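Local structure of N-acetylmuramoyl-L-alanine amidase (Mycobacteroides abscessus, 7AGO) at residues P14-A19 and Y49-F54; G34-Q39 and P85-R90; S104-G109 and L179-N184. The protein probably uses a bound zinc ion to hydrolyse the amide bond between N-acetylmuramic acid and the L-alanine of peptidoglycan stem peptides. All coordinates share one frame; numbering follows the deposited sequence.

How the interactions relate
The three contacts surround one zinc and peptide site at the C-terminal ends of the central strands of a six-stranded mixed sheet. Interactions 1 and 3, with centres about 11 Å apart, share the zinc and its water: residues 14-19 follow strand 9-14, residues 49-54 begin helix 51-68, and the third zinc ligand comes from strand 101-108. Interaction 2 joins hairpin strand 35-37 to helix 87-96, about 16 Å from interaction 1 and 18 Å from interaction 3 between centres. R90 ties it to interaction 1 through the carbonyls of P14 and H16. Segments of interactions 1 and 2 alternate along the chain, whereas interaction 3 comes after both, so distant sequence regions converge on one cleft.

Interaction 1: residues P14-A19 and Y49-F54; sequences PGHNGA and YPEHTF. With ZN (zinc ion), chain D; ZGL (D-alpha-glutamine), chain B.
H16 and E51 meet at the zinc ion of the amidase site, where the loop leaving strand 9-14 faces the first turn of helix 51-68. The metal is the main bridge between the two segments. NE2 of H16 binds it at 2.1 Å and OE1 of E51 at 2.0 Å, while a water lies 2.1 Å from the zinc and H106 supplies the remaining protein ligand. The glutamate is effectively monodentate, since its OE2 stays 3.0 Å from the zinc. E51 reaches the metal with an almost fully extended chain, CG anti to the backbone N (chi1 -177°). Its OE1 lies in the plane of the imidazole at the ring edge, and the carboxylate is turned 71° from that plane.

Second-shell hydrogen bonds orient both ligands. ND1 of H16 donates to the carbonyl of T40, which fixes the rotation of the ring and leaves NE2 for the metal. On the glutamate, OE1 also receives the backbone N-H of A107, and OE2 that of T43, so both carboxylate oxygens are gripped.

The packing contacts centre on H52, the next residue of the helix. Its CG sits between the backbone N and the carbonyl carbon (chi1 65°), which lays the ring against the N17-G18 backbone. The N17 carbonyl oxygen rests over one ring face, 3.1 Å from H52 CG, with the G18 carbonyl carbon over the same face, offset toward the rim. ND1 of H52 is turned to D80, its hydrogen-bond partner. Between the two histidines the methylenes touch, CB of H16 lying 4.0 Å from CB of H52. O2 of the bound D-alpha-glutamine approaches the H16 ring obliquely, 3.2 Å from H16 CE1.

Interaction 2: residues G34-Q39 and P85-R90; sequences GTKSCQ and PCIDKR. With ZGL (D-alpha-glutamine), chain B.
C38 and C86 are joined by a disulfide, which ties the end of hairpin strand 35-37 to the start of helix 87-96. The SG atoms are 2.1 Å apart and the C-S-S-C torsion is -86°, close to the relaxed right angle. This covalent link brings the two backbones together just where C86 occupies the N-cap position.

Hydrogen bonds reinforce it. The N-H of I87, in the first turn of the helix, is taken up by the C38 carbonyl at 2.8 Å. P85 O serves two side chains: R90 NE bonds to it at 2.8 Å, and the amide NE2 of Q39 points to it in a nearly straight but weak bond of 3.3 Å. Q39 NE2 therefore stands over one face of the R90 guanidinium, offset toward its rim, with the amide and guanidinium planes 63° apart. The other nitrogens of R90 are held from elsewhere, by a salt bridge to D13 and by the carbonyls of P14 and H16, so the guanidinium is fixed from several directions.

Van der Waals packing comes from I87, whose CD1 lies 3.4 Å from the S37 carbonyl oxygen and 3.8 Å from CG of K36, the lysine chain crossing it at about a right angle. CG2, on the other branch, packs against the Q39 amide.

Beyond I87 lies the D-alpha-glutamine. K36 is bent at its third torsion (chi3 -60°), and K36 NZ bonds to the ligand carboxylate atom ZGL OXT at 2.6 Å. D166 O is the second partner of this amine, while Q39 OE1 accepts a weak bond from ligand N1. The arrangement is that of a disulfide-anchored β-hairpin that contributes to the D-alpha-glutamine site, consistent with a cleft for the peptidoglycan stem peptide.

Interaction 3: residues S104-G109 and L179-N184; sequences SIHADG and LVELGN. With ZN (zinc ion), chain D; ALA (alanine), chain C.
Parallel pairing of central strands 101-108 and 177-184 places S104 beside L179, H106 beside E181 and D108 beside N184, all on the sheet face that carries the zinc site. Four backbone hydrogen bonds join the strands: V180 N to S104 O, H106 N to V180 O, L182 N to H106 O, and D108 N to G183 O. Between H106 and D108 the register slips by one residue, a beta bulge whose extra residue falls in strand 177-184.

On the zinc face, H106 ND1 binds the metal at 2.1 Å, completing the set begun by H16 and E51. L179 props this ring obliquely, its CD2 3.5 Å from H106 CD2, while the methyl of the bound alanine sits over one ring face toward the rim. E181 is not a zinc ligand. Its chain bends at the second torsion (chi2 -83°) and brings OE2 to the metal-bound water, which donates to it at 2.7 Å and to A107 O at 2.8 Å. Such a grip, in this zinc amidase fold, is consistent with a carboxylate that orients and polarises the water for attack on an amide. A second water donates to E181 OE2 at 2.9 Å and to D108 OD1 at 2.7 Å, bridging the two carboxylates. D108 OD2 is held by Y155.

On the opposite face I105 and V180 lie side by side, pointing the same way, and CD1 of I105 is 4.1 Å from CB of V180. The other branch of I105 touches L182, I105 CG2 lying 3.8 Å from L182 CD1. Helix 51-68 covers I105 and L182, whereas V180 packs on M141 and L145 of helix 132-147.

Interaction 1: residues P14-A19 and Y49-F54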
loop_
_atom_site.group_PDB
_atom_site.type_symbol
_atom_site.label_atom_id
_atom_site.label_comp_id
_atom_site.label_asym_id
_atom_site.label_seq_id
_atom_site.Cartn_x
_atom_site.Cartn_y
_atom_site.Cartn_z
ATOM N N PRO A 14 -5.991 1.843 2.123
ATOM C CA PRO A 14 -5.249 2.765 2.992
ATOM C C PRO A 14 -4.958 2.081 4.321
ATOM O O PRO A 14 -5.866 1.801 5.103
ATOM C CB PRO A 14 -6.219 3.949 3.152
ATOM C CG PRO A 14 -7.591 3.435 2.778
ATOM C CD PRO A 14 -7.450 2.039 2.200
ATOM N N GLY A 15 -3.677 1.816 4.568
ATOM C CA GLY A 15 -3.306 0.968 5.689
ATOM C C GLY A 15 -3.739 1.540 7.026
ATOM O O GLY A 15 -3.770 2.755 7.231
ATOM N N HIS A 16 -4.056 0.622 7.947
ATOM C CA HIS A 16 -4.438 0.874 9.339
ATOM C C HIS A 16 -5.817 1.511 9.466
ATOM O O HIS A 16 -6.488 1.776 8.460
ATOM C CB HIS A 16 -3.373 1.712 10.042
ATOM C CG HIS A 16 -1.992 1.176 9.838
ATOM N ND1 HIS A 16 -1.507 0.076 10.520
ATOM C CD2 HIS A 16 -1.015 1.546 8.976
ATOM C CE1 HIS A 16 -0.282 -0.193 10.094
ATOM N NE2 HIS A 16 0.042 0.691 9.166
ATOM N N ASN A 17 -6.250 1.723 10.713
ATOM C CA ASN A 17 -7.592 2.180 11.050
ATOM C C ASN A 17 -7.594 3.651 11.439
ATOM O O ASN A 17 -6.602 4.192 11.929
ATOM C CB ASN A 17 -8.168 1.403 12.244
ATOM C CG ASN A 17 -8.390 -0.066 11.976
ATOM O OD1 ASN A 17 -8.538 -0.507 10.837
ATOM N ND2 ASN A 17 -8.452 -0.847 13.061
ATOM N N GLY A 18 -8.775 4.265 11.328
ATOM C CA GLY A 18 -8.969 5.585 11.911
ATOM C C GLY A 18 -8.919 5.588 13.429
ATOM O O GLY A 18 -8.538 6.591 14.038
ATOM N N ALA A 19 -9.293 4.475 14.059
ATOM C CA ALA A 19 -9.238 4.352 15.510
ATOM C C ALA A 19 -9.110 2.875 15.855
ATOM O O ALA A 19 -9.399 2.003 15.031
ATOM C CB ALA A 19 -10.480 4.952 16.178
ATOM N N TYR A 49 1.532 13.626 12.703
ATOM C CA TYR A 49 0.652 13.308 11.585
ATOM C C TYR A 49 0.591 11.791 11.459
ATOM O O TYR A 49 1.601 11.154 11.126
ATOM C CB TYR A 49 1.147 13.953 10.290
ATOM C CG TYR A 49 0.194 13.826 9.113
ATOM C CD1 TYR A 49 -1.120 14.261 9.200
ATOM C CD2 TYR A 49 0.623 13.293 7.906
ATOM C CE1 TYR A 49 -1.988 14.153 8.113
ATOM C CE2 TYR A 49 -0.238 13.183 6.816
ATOM C CZ TYR A 49 -1.539 13.610 6.931
ATOM O OH TYR A 49 -2.389 13.502 5.848
ATOM N N PRO A 50 -0.559 11.181 11.737
ATOM C CA PRO A 50 -0.612 9.715 11.840
ATOM C C PRO A 50 -0.506 9.045 10.488
ATOM O O PRO A 50 -1.022 9.539 9.482
ATOM C CB PRO A 50 -1.988 9.444 12.464
ATOM C CG PRO A 50 -2.470 10.769 12.975
ATOM C CD PRO A 50 -1.850 11.804 12.081
ATOM N N GLU A 51 0.134 7.871 10.487
ATOM C CA GLU A 51 0.171 7.060 9.276
ATOM C C GLU A 51 -1.229 6.827 8.723
ATOM O O GLU A 51 -1.453 6.954 7.513
ATOM C CB GLU A 51 0.864 5.712 9.541
ATOM C CG GLU A 51 0.977 4.880 8.269
ATOM C CD GLU A 51 1.515 3.476 8.478
ATOM O OE1 GLU A 51 1.495 2.687 7.501
ATOM O OE2 GLU A 51 1.993 3.169 9.588
ATOM N N HIS A 52 -2.192 6.497 9.592
ATOM C CA HIS A 52 -3.519 6.147 9.089
ATOM C C HIS A 52 -4.187 7.326 8.394
ATOM O O HIS A 52 -4.997 7.130 7.478
ATOM C CB HIS A 52 -4.404 5.600 10.217
ATOM C CG HIS A 52 -4.728 6.592 11.294
ATOM N ND1 HIS A 52 -5.779 7.484 11.196
ATOM C CD2 HIS A 52 -4.167 6.806 12.508
ATOM C CE1 HIS A 52 -5.842 8.209 12.300
ATOM N NE2 HIS A 52 -4.877 7.816 13.112
ATOM N N THR A 53 -3.840 8.552 8.777
ATOM C CA THR A 53 -4.413 9.703 8.091
ATOM C C THR A 53 -3.693 9.956 6.771
ATOM O O THR A 53 -4.327 10.300 5.768
ATOM C CB THR A 53 -4.350 10.933 8.996
ATOM O OG1 THR A 53 -5.021 10.652 10.232
ATOM C CG2 THR A 53 -5.016 12.143 8.315
ATOM N N PHE A 54 -2.373 9.761 6.749
ATOM C CA PHE A 54 -1.631 9.886 5.499
ATOM C C PHE A 54 -2.130 8.888 4.459
ATOM O O PHE A 54 -2.345 9.244 3.293
ATOM C CB PHE A 54 -0.129 9.691 5.743
ATOM C CG PHE A 54 0.657 9.476 4.473
ATOM C CD1 PHE A 54 0.949 10.537 3.626
ATOM C CD2 PHE A 54 1.058 8.191 4.099
ATOM C CE1 PHE A 54 1.645 10.331 2.443
ATOM C CE2 PHE A 54 1.748 7.975 2.925
ATOM C CZ PHE A 54 2.055 9.041 2.092
HETATM ZN ZN ZN D . 1.701 0.719 7.922
HETATM C CD ZGL B . -0.454 -4.042 9.624
HETATM N N ZGL B . 1.820 -3.764 8.693
HETATM O O2 ZGL B . -0.831 -3.143 8.871
HETATM N N1 ZGL B . -1.205 -4.565 10.586
HETATM C CA ZGL B . 0.947 -4.629 9.494
HETATM C CB ZGL B . 0.856 -6.058 8.947
HETATM C C ZGL B . -0.065 -7.504 7.023
HETATM C CG ZGL B . 0.105 -6.121 7.630
HETATM O OXT ZGL B . 0.438 -8.494 7.614
HETATM O O ZGL B . -0.705 -7.586 5.968
HETATM O O HOH W 1 3.787 0.899 7.701
#

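Interaction 2: residues G34-Q39 and P85-R90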
loop_
_atom_site.group_PDB
_atom_site.type_symbol
_atom_site.label_atom_id
_atom_site.label_comp_id
_atom_site.label_asym_id
_atom_site.label_seq_id
_atom_site.Cartn_x
_atom_site.Cartn_y
_atom_site.Cartn_z
ATOM N N GLY A 34 0.754 -19.402 9.755
ATOM C CA GLY A 34 0.773 -18.802 11.077
ATOM C C GLY A 34 -0.402 -17.886 11.349
ATOM O O GLY A 34 -1.403 -17.909 10.623
ATOM N N THR A 35 -0.304 -17.099 12.418
ATOM C CA THR A 35 -1.298 -16.073 12.715
ATOM C C THR A 35 -0.571 -14.796 13.099
ATOM O O THR A 35 0.584 -14.825 13.532
ATOM C CB THR A 35 -2.254 -16.482 13.853
ATOM O OG1 THR A 35 -1.512 -16.663 15.061
ATOM C CG2 THR A 35 -2.978 -17.772 13.527
ATOM N N LYS A 36 -1.260 -13.668 12.952
ATOM C CA LYS A 36 -0.713 -12.406 13.432
ATOM C C LYS A 36 -1.866 -11.497 13.836
ATOM O O LYS A 36 -3.036 -11.835 13.660
ATOM C CB LYS A 36 0.185 -11.753 12.383
ATOM C CG LYS A 36 -0.528 -11.334 11.136
ATOM C CD LYS A 36 0.481 -10.863 10.093
ATOM C CE LYS A 36 1.299 -9.674 10.588
ATOM N NZ LYS A 36 2.169 -9.119 9.508
ATOM N N SER A 37 -1.527 -10.330 14.381
ATOM C CA SER A 37 -2.557 -9.455 14.927
ATOM C C SER A 37 -3.492 -8.943 13.835
ATOM O O SER A 37 -3.056 -8.593 12.736
ATOM C CB SER A 37 -1.915 -8.273 15.660
ATOM O OG SER A 37 -1.172 -8.722 16.783
ATOM N N CYS A 38 -4.784 -8.871 14.181
ATOM C CA CYS A 38 -5.814 -8.327 13.295
ATOM C C CYS A 38 -5.410 -6.980 12.714
ATOM O O CYS A 38 -5.606 -6.727 11.521
ATOM C CB CYS A 38 -7.133 -8.195 14.072
ATOM S SG CYS A 38 -8.264 -6.836 13.543
ATOM N N GLN A 39 -4.861 -6.096 13.543
ATOM C CA GLN A 39 -4.398 -4.797 13.072
ATOM C C GLN A 39 -3.285 -4.298 13.976
ATOM O O GLN A 39 -3.053 -4.820 15.070
ATOM C CB GLN A 39 -5.526 -3.748 13.042
ATOM C CG GLN A 39 -6.208 -3.523 11.691
ATOM C CD GLN A 39 -5.267 -3.060 10.578
ATOM O OE1 GLN A 39 -4.112 -2.695 10.808
ATOM N NE2 GLN A 39 -5.771 -3.086 9.353
ATOM N N PRO A 85 -11.448 -2.626 9.129
ATOM C CA PRO A 85 -11.388 -4.091 9.030
ATOM C C PRO A 85 -10.002 -4.640 9.336
ATOM O O PRO A 85 -8.980 -3.998 9.070
ATOM C CB PRO A 85 -11.775 -4.366 7.570
ATOM C CG PRO A 85 -12.484 -3.101 7.102
ATOM C CD PRO A 85 -11.792 -1.988 7.849
ATOM N N CYS A 86 -9.990 -5.850 9.898
ATOM C CA CYS A 86 -8.755 -6.590 10.145
ATOM C C CYS A 86 -8.029 -6.858 8.837
ATOM O O CYS A 86 -8.618 -6.821 7.758
ATOM C CB CYS A 86 -9.042 -7.923 10.818
ATOM S SG CYS A 86 -9.727 -7.807 12.483
ATOM N N ILE A 87 -6.736 -7.188 8.946
ATOM C CA ILE A 87 -5.948 -7.365 7.732
ATOM C C ILE A 87 -6.425 -8.560 6.924
ATOM O O ILE A 87 -6.347 -8.537 5.691
ATOM C CB ILE A 87 -4.441 -7.478 8.041
ATOM C CG1 ILE A 87 -4.149 -8.601 9.041
ATOM C CG2 ILE A 87 -3.908 -6.151 8.545
ATOM C CD1 ILE A 87 -2.649 -8.713 9.386
ATOM N N ASP A 88 -6.916 -9.628 7.570
ATOM C CA ASP A 88 -7.392 -10.746 6.758
ATOM C C ASP A 88 -8.700 -10.386 6.060
ATOM O O ASP A 88 -8.889 -10.716 4.883
ATOM C CB ASP A 88 -7.521 -12.038 7.584
ATOM C CG ASP A 88 -8.499 -11.938 8.749
ATOM O OD1 ASP A 88 -8.673 -10.841 9.317
ATOM O OD2 ASP A 88 -9.056 -13.005 9.123
ATOM N N LYS A 89 -9.595 -9.682 6.758
ATOM C CA LYS A 89 -10.842 -9.222 6.144
ATOM C C LYS A 89 -10.578 -8.258 4.985
ATOM O O LYS A 89 -11.311 -8.262 3.990
ATOM C CB LYS A 89 -11.729 -8.566 7.208
ATOM C CG LYS A 89 -13.004 -7.903 6.700
ATOM C CD LYS A 89 -14.063 -8.908 6.250
ATOM C CE LYS A 89 -14.978 -9.307 7.402
ATOM N NZ LYS A 89 -16.108 -10.174 6.958
ATOM N N ARG A 90 -9.551 -7.409 5.100
ATOM C CA ARG A 90 -9.247 -6.497 3.996
ATOM C C ARG A 90 -8.853 -7.267 2.745
ATOM O O ARG A 90 -9.268 -6.912 1.635
ATOM C CB ARG A 90 -8.137 -5.514 4.386
ATOM C CG ARG A 90 -8.589 -4.478 5.408
ATOM C CD ARG A 90 -7.457 -3.512 5.771
ATOM N NE ARG A 90 -7.866 -2.635 6.865
ATOM C CZ ARG A 90 -7.502 -1.364 7.001
ATOM N NH1 ARG A 90 -6.730 -0.780 6.093
ATOM N NH2 ARG A 90 -7.942 -0.656 8.039
HETATM C CD ZGL B . -0.454 -4.042 9.624
HETATM N N ZGL B . 1.820 -3.764 8.693
HETATM O O2 ZGL B . -0.831 -3.143 8.871
HETATM N N1 ZGL B . -1.205 -4.565 10.586
HETATM C CA ZGL B . 0.947 -4.629 9.494
HETATM C CB ZGL B . 0.856 -6.058 8.947
HETATM C C ZGL B . -0.065 -7.504 7.023
HETATM C CG ZGL B . 0.105 -6.121 7.630
HETATM O OXT ZGL B . 0.438 -8.494 7.614
HETATM O O ZGL B . -0.705 -7.586 5.968
#

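Interaction 3: residues S104-G109 and L179-N184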
loop_
_atom_site.group_PDB
_atom_site.type_symbol
_atom_site.label_atom_id
_atom_site.label_comp_id
_atom_site.label_asym_id
_atom_site.label_seq_id
_atom_site.Cartn_x
_atom_site.Cartn_y
_atom_site.Cartn_z
ATOM N N SER A 104 -2.001 -1.501 -1.772
ATOM C CA SER A 104 -2.056 -1.118 -0.368
ATOM C C SER A 104 -1.047 0.001 -0.123
ATOM O O SER A 104 0.082 -0.060 -0.612
ATOM C CB SER A 104 -1.746 -2.325 0.523
ATOM O OG SER A 104 -1.802 -1.988 1.897
ATOM N N ILE A 105 -1.463 1.029 0.620
ATOM C CA ILE A 105 -0.642 2.215 0.840
ATOM C C ILE A 105 -0.307 2.318 2.319
ATOM O O ILE A 105 -1.208 2.328 3.169
ATOM C CB ILE A 105 -1.348 3.498 0.357
ATOM C CG1 ILE A 105 -1.559 3.450 -1.159
ATOM C CG2 ILE A 105 -0.550 4.729 0.766
ATOM C CD1 ILE A 105 -0.252 3.366 -1.967
ATOM N N HIS A 106 0.989 2.430 2.614
ATOM C CA HIS A 106 1.485 2.543 3.977
ATOM C C HIS A 106 2.549 3.631 4.012
ATOM O O HIS A 106 3.018 4.103 2.974
ATOM C CB HIS A 106 2.074 1.203 4.464
ATOM C CG HIS A 106 1.043 0.198 4.887
ATOM N ND1 HIS A 106 0.855 -0.156 6.205
ATOM C CD2 HIS A 106 0.147 -0.527 4.172
ATOM C CE1 HIS A 106 -0.119 -1.047 6.287
ATOM N NE2 HIS A 106 -0.564 -1.291 5.067
ATOM N N ALA A 107 2.934 4.029 5.222
ATOM C CA ALA A 107 4.153 4.798 5.438
ATOM C C ALA A 107 4.881 4.191 6.627
ATOM O O ALA A 107 4.258 3.629 7.535
ATOM C CB ALA A 107 3.877 6.291 5.685
ATOM N N ASP A 108 6.201 4.329 6.628
ATOM C CA ASP A 108 7.067 3.480 7.428
ATOM C C ASP A 108 7.639 4.251 8.612
ATOM O O ASP A 108 7.567 5.481 8.682
ATOM C CB ASP A 108 8.192 2.936 6.533
ATOM C CG ASP A 108 8.892 1.723 7.108
ATOM O OD1 ASP A 108 8.352 1.036 8.003
ATOM O OD2 ASP A 108 10.015 1.457 6.639
ATOM N N GLY A 109 8.202 3.495 9.553
ATOM C CA GLY A 109 9.001 4.063 10.622
ATOM C C GLY A 109 10.397 3.470 10.608
ATOM O O GLY A 109 10.571 2.278 10.883
ATOM N N LEU A 179 2.171 -3.742 -1.790
ATOM C CA LEU A 179 2.018 -2.854 -0.640
ATOM C C LEU A 179 3.148 -1.841 -0.750
ATOM O O LEU A 179 4.323 -2.200 -0.606
ATOM C CB LEU A 179 2.072 -3.629 0.679
ATOM C CG LEU A 179 1.723 -2.888 1.982
ATOM C CD1 LEU A 179 1.453 -3.880 3.126
ATOM C CD2 LEU A 179 2.829 -1.912 2.387
ATOM N N VAL A 180 2.796 -0.583 -1.004
ATOM C CA VAL A 180 3.778 0.474 -1.208
ATOM C C VAL A 180 3.939 1.230 0.101
ATOM O O VAL A 180 2.986 1.852 0.583
ATOM C CB VAL A 180 3.367 1.427 -2.342
ATOM C CG1 VAL A 180 4.448 2.469 -2.560
ATOM C CG2 VAL A 180 3.130 0.656 -3.636
ATOM N N GLU A 181 5.135 1.154 0.684
ATOM C CA GLU A 181 5.546 2.039 1.768
ATOM C C GLU A 181 6.126 3.290 1.119
ATOM O O GLU A 181 7.208 3.237 0.525
ATOM C CB GLU A 181 6.576 1.350 2.662
ATOM C CG GLU A 181 6.027 0.176 3.489
ATOM C CD GLU A 181 5.363 0.639 4.762
ATOM O OE1 GLU A 181 5.285 1.875 4.946
ATOM O OE2 GLU A 181 4.920 -0.220 5.572
ATOM N N LEU A 182 5.394 4.411 1.185
ATOM C CA LEU A 182 5.764 5.538 0.337
ATOM C C LEU A 182 6.960 6.310 0.874
ATOM O O LEU A 182 7.597 7.041 0.107
ATOM C CB LEU A 182 4.574 6.484 0.145
ATOM C CG LEU A 182 3.534 5.987 -0.862
ATOM C CD1 LEU A 182 2.230 6.779 -0.762
ATOM C CD2 LEU A 182 4.111 6.105 -2.285
ATOM N N GLY A 183 7.264 6.177 2.160
ATOM C CA GLY A 183 8.406 6.871 2.739
ATOM C C GLY A 183 8.498 6.586 4.221
ATOM O O GLY A 183 7.724 5.797 4.777
ATOM N N ASN A 184 9.473 7.248 4.861
ATOM C CA ASN A 184 9.761 7.077 6.286
ATOM C C ASN A 184 9.193 8.270 7.052
ATOM O O ASN A 184 9.706 9.387 6.933
ATOM C CB ASN A 184 11.272 6.955 6.504
ATOM C CG ASN A 184 11.644 6.844 7.971
ATOM O OD1 ASN A 184 10.779 6.658 8.830
ATOM N ND2 ASN A 184 12.943 6.950 8.269
HETATM ZN ZN ZN D . 1.701 0.719 7.922
HETATM N N ALA C . 5.339 -3.016 8.128
HETATM C CA ALA C . 3.923 -2.974 7.770
HETATM C C ALA C . 3.129 -3.989 8.589
HETATM O O ALA C . 3.719 -4.897 9.184
HETATM C CB ALA C . 3.746 -3.233 6.277
HETATM O O HOH W 1 3.787 0.899 7.701
HETATM O O HOH W 2 6.961 -1.237 7.355
#